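Sugar phosphate isomerase/epimerase (Parabacteroides distasonis, PDB 3OBE) probably acts as a sugar phosphate isomerase or epimerase built on a xylose isomerase-like TIM barrel. Local coordinates at residues A[21-29]-A[272-280]; A[165-175]-A[213-224]. All coordinates share one frame; numbering follows the deposited sequence.

Interaction 1 of 2, residues A[21-29]-A[272-280]; sequences KKMGLQTYS and LGYYVELEG. With EOH (ethanol), chain D.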
loop_
_atom_site.group_PDB
_atom_site.type_symbol
_atom_site.label_atom_id
_atom_site.label_comp_id
_atom_site.label_asym_id
_atom_site.label_seq_id
_atom_site.Cartn_x
_atom_site.Cartn_y
_atom_site.Cartn_z
ATOM N N LYS A 21 5.158 6.721 17.687
ATOM C CA LYS A 21 4.601 7.172 16.421
ATOM C C LYS A 21 3.992 5.990 15.692
ATOM O O LYS A 21 4.544 4.893 15.708
ATOM C CB LYS A 21 5.695 7.765 15.538
ATOM C CG LYS A 21 6.308 8.986 16.062
ATOM C CD LYS A 21 7.233 9.646 14.992
ATOM C CE LYS A 21 8.152 10.639 15.624
ATOM N NZ LYS A 21 9.036 11.251 14.588
ATOM N N LYS A 22 2.863 6.216 15.046
ATOM C CA LYS A 22 2.216 5.152 14.303
ATOM C C LYS A 22 2.954 5.028 12.972
ATOM O O LYS A 22 3.215 6.019 12.259
ATOM C CB LYS A 22 0.716 5.418 14.109
ATOM C CG LYS A 22 -0.090 5.594 15.395
ATOM C CD LYS A 22 -0.199 4.302 16.250
ATOM C CE LYS A 22 -0.759 4.564 17.676
ATOM N NZ LYS A 22 0.312 4.793 18.761
HETATM N N MSE A 23 3.336 3.818 12.663
HETATM C CA MSE A 23 4.224 3.580 11.538
HETATM C C MSE A 23 4.007 2.177 10.993
HETATM O O MSE A 23 4.085 1.185 11.724
HETATM C CB MSE A 23 5.692 3.759 11.981
HETATM C CG MSE A 23 6.663 3.393 10.951
HETATM SE SE MSE A 23 8.442 3.824 11.735
HETATM C CE MSE A 23 8.610 2.431 12.796
ATOM N N GLY A 24 3.724 2.086 9.695
ATOM C CA GLY A 24 3.512 0.790 9.088
ATOM C C GLY A 24 4.649 0.258 8.244
ATOM O O GLY A 24 5.543 1.007 7.794
ATOM N N LEU A 25 4.576 -1.044 8.009
ATOM C CA LEU A 25 5.538 -1.750 7.154
ATOM C C LEU A 25 4.795 -2.702 6.259
ATOM O O LEU A 25 3.981 -3.504 6.753
ATOM C CB LEU A 25 6.525 -2.595 8.016
ATOM C CG LEU A 25 7.553 -3.415 7.207
ATOM C CD1 LEU A 25 8.558 -2.517 6.495
ATOM C CD2 LEU A 25 8.309 -4.408 8.076
ATOM N N GLN A 26 5.119 -2.686 4.963
ATOM C CA GLN A 26 4.700 -3.753 4.054
ATOM C C GLN A 26 5.643 -4.935 4.221
ATOM O O GLN A 26 6.835 -4.843 3.975
ATOM C CB GLN A 26 4.655 -3.246 2.613
ATOM C CG GLN A 26 4.606 -4.311 1.505
ATOM C CD GLN A 26 3.498 -5.347 1.679
ATOM O OE1 GLN A 26 3.781 -6.507 1.953
ATOM N NE2 GLN A 26 2.230 -4.925 1.544
ATOM N N THR A 27 5.122 -6.058 4.702
ATOM C CA THR A 27 5.959 -7.132 5.120
ATOM C C THR A 27 6.673 -7.918 3.995
ATOM O O THR A 27 7.630 -8.702 4.251
ATOM C CB THR A 27 5.148 -8.152 5.959
ATOM O OG1 THR A 27 4.100 -8.692 5.163
ATOM C CG2 THR A 27 4.616 -7.490 7.293
ATOM N N TYR A 28 6.221 -7.701 2.767
ATOM C CA TYR A 28 6.925 -8.204 1.616
ATOM C C TYR A 28 8.390 -7.706 1.610
ATOM O O TYR A 28 9.270 -8.397 1.103
ATOM C CB TYR A 28 6.213 -7.775 0.359
ATOM C CG TYR A 28 6.748 -8.428 -0.897
ATOM C CD1 TYR A 28 6.543 -9.775 -1.146
ATOM C CD2 TYR A 28 7.493 -7.671 -1.813
ATOM C CE1 TYR A 28 7.032 -10.367 -2.305
ATOM C CE2 TYR A 28 7.989 -8.259 -2.967
ATOM C CZ TYR A 28 7.765 -9.587 -3.191
ATOM O OH TYR A 28 8.246 -10.152 -4.348
ATOM N N SER A 29 8.641 -6.573 2.268
ATOM C CA SER A 29 10.003 -6.038 2.421
ATOM C C SER A 29 10.986 -7.011 3.039
ATOM O O SER A 29 12.170 -6.896 2.774
ATOM C CB SER A 29 9.998 -4.781 3.313
ATOM O OG SER A 29 9.136 -3.795 2.770
ATOM N N LEU A 272 -4.445 8.775 6.341
ATOM C CA LEU A 272 -4.777 7.882 7.430
ATOM C C LEU A 272 -3.577 7.111 8.000
ATOM O O LEU A 272 -3.551 6.717 9.189
ATOM C CB LEU A 272 -5.836 6.895 6.977
ATOM C CG LEU A 272 -7.157 7.546 6.531
ATOM C CD1 LEU A 272 -8.127 6.460 6.004
ATOM C CD2 LEU A 272 -7.827 8.457 7.599
ATOM N N GLY A 273 -2.577 6.941 7.173
ATOM C CA GLY A 273 -1.365 6.261 7.578
ATOM C C GLY A 273 -0.484 5.951 6.405
ATOM O O GLY A 273 -0.746 6.354 5.241
ATOM N N TYR A 274 0.620 5.288 6.723
ATOM C CA TYR A 274 1.584 4.914 5.725
ATOM C C TYR A 274 2.301 3.603 6.021
ATOM O O TYR A 274 2.421 3.175 7.181
ATOM C CB TYR A 274 2.628 6.019 5.543
ATOM C CG TYR A 274 3.558 6.195 6.734
ATOM C CD1 TYR A 274 4.734 5.480 6.847
ATOM C CD2 TYR A 274 3.244 7.108 7.744
ATOM C CE1 TYR A 274 5.578 5.655 7.935
ATOM C CE2 TYR A 274 4.062 7.243 8.855
ATOM C CZ TYR A 274 5.222 6.544 8.925
ATOM O OH TYR A 274 6.030 6.769 10.025
ATOM N N TYR A 275 2.781 2.979 4.966
ATOM C CA TYR A 275 3.566 1.771 5.087
ATOM C C TYR A 275 4.883 1.940 4.376
ATOM O O TYR A 275 4.939 2.354 3.201
ATOM C CB TYR A 275 2.806 0.563 4.516
ATOM C CG TYR A 275 1.492 0.395 5.208
ATOM C CD1 TYR A 275 1.378 -0.336 6.379
ATOM C CD2 TYR A 275 0.331 0.985 4.688
ATOM C CE1 TYR A 275 0.132 -0.458 7.041
ATOM C CE2 TYR A 275 -0.875 0.904 5.344
ATOM C CZ TYR A 275 -0.979 0.159 6.506
ATOM O OH TYR A 275 -2.201 0.091 7.152
ATOM N N VAL A 276 5.950 1.610 5.112
ATOM C CA VAL A 276 7.285 1.512 4.566
ATOM C C VAL A 276 7.446 0.267 3.690
ATOM O O VAL A 276 6.964 -0.825 4.041
ATOM C CB VAL A 276 8.321 1.465 5.732
ATOM C CG1 VAL A 276 9.715 1.193 5.240
ATOM C CG2 VAL A 276 8.274 2.781 6.547
ATOM N N GLU A 277 8.172 0.417 2.595
ATOM C CA GLU A 277 8.599 -0.729 1.804
ATOM C C GLU A 277 10.036 -0.558 1.367
ATOM O O GLU A 277 10.459 0.548 1.020
ATOM C CB GLU A 277 7.709 -0.958 0.595
ATOM C CG GLU A 277 8.084 -2.274 -0.155
ATOM C CD GLU A 277 6.988 -2.871 -1.022
ATOM O OE1 GLU A 277 5.876 -2.322 -1.067
ATOM O OE2 GLU A 277 7.285 -3.924 -1.637
ATOM N N LEU A 278 10.772 -1.658 1.357
ATOM C CA LEU A 278 12.111 -1.737 0.796
ATOM C C LEU A 278 12.190 -2.892 -0.192
ATOM O O LEU A 278 11.629 -3.954 0.042
ATOM C CB LEU A 278 13.187 -1.982 1.835
ATOM C CG LEU A 278 13.676 -0.842 2.724
ATOM C CD1 LEU A 278 12.616 -0.283 3.627
ATOM C CD2 LEU A 278 14.955 -1.248 3.515
ATOM N N GLU A 279 12.862 -2.613 -1.296
ATOM C CA GLU A 279 13.254 -3.651 -2.231
ATOM C C GLU A 279 14.511 -4.345 -1.700
ATOM O O GLU A 279 15.062 -3.953 -0.672
ATOM C CB GLU A 279 13.424 -3.058 -3.628
ATOM C CG GLU A 279 14.639 -2.169 -3.801
ATOM C CD GLU A 279 14.654 -1.532 -5.169
ATOM O OE1 GLU A 279 13.931 -0.540 -5.365
ATOM O OE2 GLU A 279 15.383 -2.064 -6.049
ATOM N N GLY A 280 14.911 -5.419 -2.358
ATOM C CA GLY A 280 16.095 -6.211 -1.963
ATOM C C GLY A 280 17.356 -5.380 -2.067
ATOM O O GLY A 280 17.519 -4.575 -2.982
HETATM C C1 EOH D . 0.328 3.337 10.090
HETATM C C2 EOH D . -0.540 2.530 9.133
HETATM O O EOH D . 0.815 4.595 9.632
HETATM O O HOH W 1 4.836 7.989 12.021
#
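Gly24 and Tyr275, then Leu25 and Val276, pair as parallel neighbours where the first strand of the barrel meets the last. Val276 N donates to Gly24 O at 2.8 Å, and Gln26 N reaches Val276 O at 2.8 Å. The absent side chain of Gly24 lets CD1 of the Tyr275 ring lie against its CA. Past the last bridge a hydroxyl takes over: Leu278 N donates to Ser29 OG at 3.0 Å, and OG in turn donates to Gln26 O at 2.8 Å, so one oxygen links the strand end to the 3-10 turn. Glu277 runs alongside that turn, its carboxylate ending near the bound phosphate. With CG anti to the backbone N (chi1 -174°), its CB and CG pass Ser29, Glu277 CG coming within 3.5 Å of Ser29 OG. Beyond CG the chain is extended: CD and OE1 lie alongside Gln26, Glu277 OE1 3.5 Å from Gln26 CG, while OE2 sits at the edge of the Tyr28 ring, 3.8 Å from CD2. The carboxylate plane stands 76° to that ring. At the other end, Tyr274 rests against the CG of selenomethionine Met23, its OH donating to a water that bonds Lys22 O. A bound ethanol lies over one face of the Tyr274 ring and accepts from Tyr274 N at 3.0 Å to its O. Strand 52-55 pairs with the far edge of 24-26, and strand 240-245 flanks 273-276. Helix 287-300 packs on Met23, Val276 and Leu278, whereas Tyr275 points to the other face of the sheet, where its OH bonds Ser93.

Interaction 2 of 2, residues A[165-175]-A[213-224]; sequences LWGYHNHSNEF and VMFELDVYWAVM. With PO4 (phosphate ion), chain C.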
loop_
_atom_site.group_PDB
_atom_site.type_symbol
_atom_site.label_atom_id
_atom_site.label_comp_id
_atom_site.label_asym_id
_atom_site.label_seq_id
_atom_site.Cartn_x
_atom_site.Cartn_y
_atom_site.Cartn_z
ATOM N N LEU A 165 -11.761 -0.041 3.653
ATOM C CA LEU A 165 -11.464 0.887 2.551
ATOM C C LEU A 165 -10.718 0.157 1.458
ATOM O O LEU A 165 -9.638 -0.378 1.708
ATOM C CB LEU A 165 -10.589 2.024 3.015
ATOM C CG LEU A 165 -11.170 2.956 4.079
ATOM C CD1 LEU A 165 -10.077 3.918 4.543
ATOM C CD2 LEU A 165 -12.394 3.720 3.559
ATOM N N TRP A 166 -11.251 0.180 0.256
ATOM C CA TRP A 166 -10.532 -0.335 -0.910
ATOM C C TRP A 166 -9.645 0.756 -1.459
ATOM O O TRP A 166 -10.090 1.886 -1.634
ATOM C CB TRP A 166 -11.510 -0.828 -1.972
ATOM C CG TRP A 166 -10.857 -1.628 -3.056
ATOM C CD1 TRP A 166 -10.772 -2.982 -3.096
ATOM C CD2 TRP A 166 -10.174 -1.148 -4.229
ATOM N NE1 TRP A 166 -10.090 -3.386 -4.211
ATOM C CE2 TRP A 166 -9.740 -2.285 -4.949
ATOM C CE3 TRP A 166 -9.915 0.119 -4.762
ATOM C CZ2 TRP A 166 -9.012 -2.185 -6.132
ATOM C CZ3 TRP A 166 -9.246 0.204 -5.939
ATOM C CH2 TRP A 166 -8.775 -0.921 -6.605
ATOM N N GLY A 167 -8.405 0.392 -1.831
ATOM C CA GLY A 167 -7.464 1.322 -2.424
ATOM C C GLY A 167 -6.618 0.707 -3.535
ATOM O O GLY A 167 -6.577 -0.508 -3.679
ATOM N N TYR A 168 -5.919 1.583 -4.243
ATOM C CA TYR A 168 -5.074 1.236 -5.385
ATOM C C TYR A 168 -3.671 1.805 -5.180
ATOM O O TYR A 168 -3.516 2.998 -4.907
ATOM C CB TYR A 168 -5.656 1.753 -6.699
ATOM C CG TYR A 168 -4.826 1.361 -7.870
ATOM C CD1 TYR A 168 -4.856 0.063 -8.321
ATOM C CD2 TYR A 168 -3.886 2.244 -8.440
ATOM C CE1 TYR A 168 -4.073 -0.334 -9.344
ATOM C CE2 TYR A 168 -3.082 1.840 -9.452
ATOM C CZ TYR A 168 -3.197 0.551 -9.921
ATOM O OH TYR A 168 -2.433 0.103 -10.986
ATOM N N HIS A 169 -2.667 0.941 -5.305
ATOM C CA HIS A 169 -1.255 1.282 -5.098
ATOM C C HIS A 169 -0.551 1.322 -6.427
ATOM O O HIS A 169 -0.537 0.317 -7.171
ATOM C CB HIS A 169 -0.606 0.255 -4.178
ATOM C CG HIS A 169 0.866 0.415 -4.038
ATOM N ND1 HIS A 169 1.723 -0.644 -4.186
ATOM C CD2 HIS A 169 1.634 1.490 -3.719
ATOM C CE1 HIS A 169 2.970 -0.227 -4.006
ATOM N NE2 HIS A 169 2.953 1.068 -3.727
ATOM N N ASN A 170 -0.013 2.486 -6.756
ATOM C CA ASN A 170 0.682 2.720 -7.984
ATOM C C ASN A 170 2.164 2.301 -7.929
ATOM O O ASN A 170 2.777 2.242 -6.860
ATOM C CB ASN A 170 0.700 4.221 -8.389
ATOM C CG ASN A 170 1.402 5.068 -7.384
ATOM O OD1 ASN A 170 0.856 5.345 -6.317
ATOM N ND2 ASN A 170 2.621 5.488 -7.692
ATOM N N HIS A 171 2.758 2.105 -9.113
ATOM C CA HIS A 171 4.217 2.133 -9.269
ATOM C C HIS A 171 4.496 3.287 -10.237
ATOM O O HIS A 171 3.975 4.364 -9.993
ATOM C CB HIS A 171 4.722 0.780 -9.701
ATOM C CG HIS A 171 4.462 -0.267 -8.653
ATOM N ND1 HIS A 171 3.193 -0.751 -8.399
ATOM C CD2 HIS A 171 5.281 -0.828 -7.728
ATOM C CE1 HIS A 171 3.264 -1.606 -7.382
ATOM N NE2 HIS A 171 4.511 -1.658 -6.948
ATOM N N SER A 172 5.268 3.097 -11.301
ATOM C CA SER A 172 5.623 4.235 -12.173
ATOM C C SER A 172 4.795 4.286 -13.442
ATOM O O SER A 172 4.653 5.362 -14.027
ATOM C CB SER A 172 7.105 4.239 -12.523
ATOM O OG SER A 172 7.902 4.313 -11.366
ATOM N N ASN A 173 4.271 3.145 -13.869
ATOM C CA ASN A 173 3.638 3.075 -15.209
ATOM C C ASN A 173 2.290 3.796 -15.215
ATOM O O ASN A 173 1.777 4.131 -16.294
ATOM C CB ASN A 173 3.476 1.652 -15.677
ATOM C CG ASN A 173 4.751 1.060 -16.200
ATOM O OD1 ASN A 173 5.689 1.774 -16.601
ATOM N ND2 ASN A 173 4.770 -0.270 -16.289
ATOM N N GLU A 174 1.743 4.094 -14.044
ATOM C CA GLU A 174 0.522 4.877 -13.945
ATOM C C GLU A 174 0.792 6.320 -14.385
ATOM O O GLU A 174 -0.146 7.096 -14.601
ATOM C CB GLU A 174 -0.064 4.873 -12.574
ATOM C CG GLU A 174 -0.620 3.533 -12.124
ATOM C CD GLU A 174 0.333 2.519 -11.600
ATOM O OE1 GLU A 174 1.572 2.739 -11.561
ATOM O OE2 GLU A 174 -0.174 1.428 -11.196
ATOM N N PHE A 175 2.065 6.667 -14.530
ATOM C CA PHE A 175 2.408 8.041 -14.964
ATOM C C PHE A 175 2.804 8.088 -16.411
ATOM O O PHE A 175 3.338 9.102 -16.916
ATOM C CB PHE A 175 3.416 8.658 -14.015
ATOM C CG PHE A 175 2.934 8.679 -12.607
ATOM C CD1 PHE A 175 1.836 9.453 -12.252
ATOM C CD2 PHE A 175 3.446 7.808 -11.674
ATOM C CE1 PHE A 175 1.323 9.418 -10.956
ATOM C CE2 PHE A 175 2.966 7.786 -10.384
ATOM C CZ PHE A 175 1.894 8.583 -10.017
ATOM N N VAL A 213 -13.359 4.275 -3.498
ATOM C CA VAL A 213 -11.992 4.018 -3.854
ATOM C C VAL A 213 -11.075 5.104 -3.329
ATOM O O VAL A 213 -11.327 6.292 -3.555
ATOM C CB VAL A 213 -11.846 3.935 -5.392
ATOM C CG1 VAL A 213 -10.345 3.879 -5.839
ATOM C CG2 VAL A 213 -12.623 2.734 -5.921
HETATM N N MSE A 214 -9.993 4.677 -2.657
HETATM C CA MSE A 214 -8.907 5.604 -2.338
HETATM C C MSE A 214 -7.610 5.070 -2.952
HETATM O O MSE A 214 -7.598 4.018 -3.628
HETATM C CB MSE A 214 -8.812 5.812 -0.822
HETATM C CG MSE A 214 -8.609 4.541 0.011
HETATM SE SE MSE A 214 -6.742 3.985 0.098
HETATM C CE MSE A 214 -7.054 2.451 1.265
ATOM N N PHE A 215 -6.531 5.837 -2.790
ATOM C CA PHE A 215 -5.267 5.579 -3.421
ATOM C C PHE A 215 -4.179 5.521 -2.357
ATOM O O PHE A 215 -4.147 6.360 -1.417
ATOM C CB PHE A 215 -4.964 6.594 -4.547
ATOM C CG PHE A 215 -5.894 6.415 -5.756
ATOM C CD1 PHE A 215 -7.181 6.938 -5.726
ATOM C CD2 PHE A 215 -5.538 5.619 -6.836
ATOM C CE1 PHE A 215 -8.046 6.704 -6.755
ATOM C CE2 PHE A 215 -6.431 5.415 -7.894
ATOM C CZ PHE A 215 -7.668 5.932 -7.841
ATOM N N GLU A 216 -3.308 4.539 -2.535
ATOM C CA GLU A 216 -2.085 4.389 -1.718
ATOM C C GLU A 216 -0.975 4.907 -2.578
ATOM O O GLU A 216 -0.463 4.205 -3.463
ATOM C CB GLU A 216 -1.895 2.930 -1.316
ATOM C CG GLU A 216 -0.632 2.604 -0.468
ATOM C CD GLU A 216 -0.651 1.215 0.017
ATOM O OE1 GLU A 216 -0.504 0.329 -0.822
ATOM O OE2 GLU A 216 -0.695 0.998 1.262
ATOM N N LEU A 217 -0.611 6.153 -2.347
ATOM C CA LEU A 217 0.344 6.839 -3.202
ATOM C C LEU A 217 1.738 6.352 -2.899
ATOM O O LEU A 217 2.220 6.511 -1.793
ATOM C CB LEU A 217 0.291 8.339 -3.031
ATOM C CG LEU A 217 1.270 9.122 -3.894
ATOM C CD1 LEU A 217 1.093 8.766 -5.412
ATOM C CD2 LEU A 217 1.189 10.575 -3.599
ATOM N N ASP A 218 2.344 5.750 -3.907
ATOM C CA ASP A 218 3.782 5.381 -3.814
ATOM C C ASP A 218 4.635 6.573 -4.193
ATOM O O ASP A 218 4.746 6.925 -5.358
ATOM C CB ASP A 218 4.181 4.170 -4.618
ATOM C CG ASP A 218 5.454 3.569 -4.051
ATOM O OD1 ASP A 218 6.481 4.308 -4.126
ATOM O OD2 ASP A 218 5.410 2.440 -3.482
ATOM N N VAL A 219 5.168 7.255 -3.174
ATOM C CA VAL A 219 5.869 8.494 -3.432
ATOM C C VAL A 219 7.150 8.233 -4.225
ATOM O O VAL A 219 7.562 9.053 -5.064
ATOM C CB VAL A 219 6.115 9.296 -2.145
ATOM C CG1 VAL A 219 4.780 9.720 -1.570
ATOM C CG2 VAL A 219 6.982 8.500 -1.124
ATOM N N TYR A 220 7.794 7.095 -3.977
ATOM C CA TYR A 220 9.048 6.764 -4.676
ATOM C C TYR A 220 8.789 6.441 -6.133
ATOM O O TYR A 220 9.461 6.961 -6.997
ATOM C CB TYR A 220 9.722 5.569 -4.037
ATOM C CG TYR A 220 10.958 5.102 -4.728
ATOM C CD1 TYR A 220 12.210 5.749 -4.528
ATOM C CD2 TYR A 220 10.930 3.991 -5.574
ATOM C CE1 TYR A 220 13.377 5.241 -5.153
ATOM C CE2 TYR A 220 12.079 3.533 -6.183
ATOM C CZ TYR A 220 13.280 4.148 -5.967
ATOM O OH TYR A 220 14.408 3.683 -6.573
ATOM N N TRP A 221 7.822 5.573 -6.410
ATOM C CA TRP A 221 7.614 5.188 -7.808
ATOM C C TRP A 221 7.011 6.373 -8.590
ATOM O O TRP A 221 7.205 6.461 -9.808
ATOM C CB TRP A 221 6.733 3.940 -7.910
ATOM C CG TRP A 221 7.418 2.686 -7.393
ATOM C CD1 TRP A 221 6.992 1.898 -6.355
ATOM C CD2 TRP A 221 8.637 2.080 -7.863
ATOM N NE1 TRP A 221 7.837 0.845 -6.175
ATOM C CE2 TRP A 221 8.862 0.924 -7.076
ATOM C CE3 TRP A 221 9.544 2.380 -8.885
ATOM C CZ2 TRP A 221 9.978 0.105 -7.257
ATOM C CZ3 TRP A 221 10.639 1.560 -9.051
ATOM C CH2 TRP A 221 10.852 0.441 -8.239
ATOM N N ALA A 222 6.382 7.319 -7.901
ATOM C CA ALA A 222 5.963 8.568 -8.542
ATOM C C ALA A 222 7.198 9.390 -8.974
ATOM O O ALA A 222 7.320 9.776 -10.147
ATOM C CB ALA A 222 5.081 9.385 -7.604
ATOM N N VAL A 223 8.160 9.573 -8.059
ATOM C CA VAL A 223 9.443 10.239 -8.446
ATOM C C VAL A 223 10.175 9.509 -9.589
ATOM O O VAL A 223 10.681 10.161 -10.525
ATOM C CB VAL A 223 10.358 10.456 -7.233
ATOM C CG1 VAL A 223 11.727 10.999 -7.699
ATOM C CG2 VAL A 223 9.657 11.423 -6.202
HETATM N N MSE A 224 10.163 8.169 -9.589
HETATM C CA MSE A 224 10.784 7.387 -10.623
HETATM C C MSE A 224 10.008 7.457 -11.933
HETATM O O MSE A 224 10.573 7.169 -12.989
HETATM C CB MSE A 224 10.954 5.928 -10.200
HETATM C CG MSE A 224 11.865 5.784 -9.022
HETATM SE SE MSE A 224 13.712 5.943 -9.527
HETATM C CE MSE A 224 13.924 4.258 -10.375
HETATM P P PO4 C . 4.776 -3.851 -4.013
HETATM O O1 PO4 C . 5.832 -4.841 -3.505
HETATM O O2 PO4 C . 5.510 -2.795 -4.777
HETATM O O3 PO4 C . 4.182 -3.258 -2.701
HETATM O O4 PO4 C . 3.670 -4.518 -4.757
#
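His169 and Asp218 both carry CG opposite the backbone N (chi1 173° and -158°), which swings imidazole and carboxylate together from adjacent strands. NE2 of His169 donates in its ring plane to the anti lone pair of Asp218 OD2 at 2.8 Å. With an alanine in place of His169, OD2 would probably lose this N-H mate and a gap would open between Asp218 and Glu216, whose OE1 lies against His169 CG at 3.5 Å and bonds His96. Asn170 folds its amide between its own N and carbonyl carbon (chi1 62°), so OD1 accepts from Asp218 N at 2.9 Å while ND2 bonds His171 O. OD1 of Asp218 N-caps helix 219-224 through Trp221 N. His171 lays CD2 over one face of the Trp221 indole, 3.4 Å from NE1, and presents NE2 to phosphate O2 at 2.6 Å. Ser172 OG donates to Trp221 O at 2.7 Å, and Phe175 CE2 packs on Ala222. Upstream, Gly167 makes way for the selenium of Met214, and Tyr168 CB meets Phe215 on the opposite face. Polar side chains gathered at the C-terminal ends of parallel strands typify the TIM-barrel active-site end; the phosphate, probably from the crystallisation liquor, is consistent with a pocket there.

How the interactions relate
Interaction 1 joins the first and last strands of the eight-stranded parallel barrel, and interaction 2 joins the fifth and sixth; their centres are about 14 Å apart. Strand 240-245 runs between 273-276 and 213-218, and its His244 touches Gln26 and Glu277 from one contact and His169, Glu216 and Asp218 from the other. The two also meet directly: Tyr275 CD2 packs 3.6 Å from Glu216 OE2, and Leu272 CD1 lies 3.5 Å from Leu165 CD1. Both reach the same phosphate, probably from the crystallisation liquor: His171 bonds it, and the Glu277 side chain comes within about 3 Å at the nearest atoms. The anion thus plausibly marks a pocket shared by both contacts.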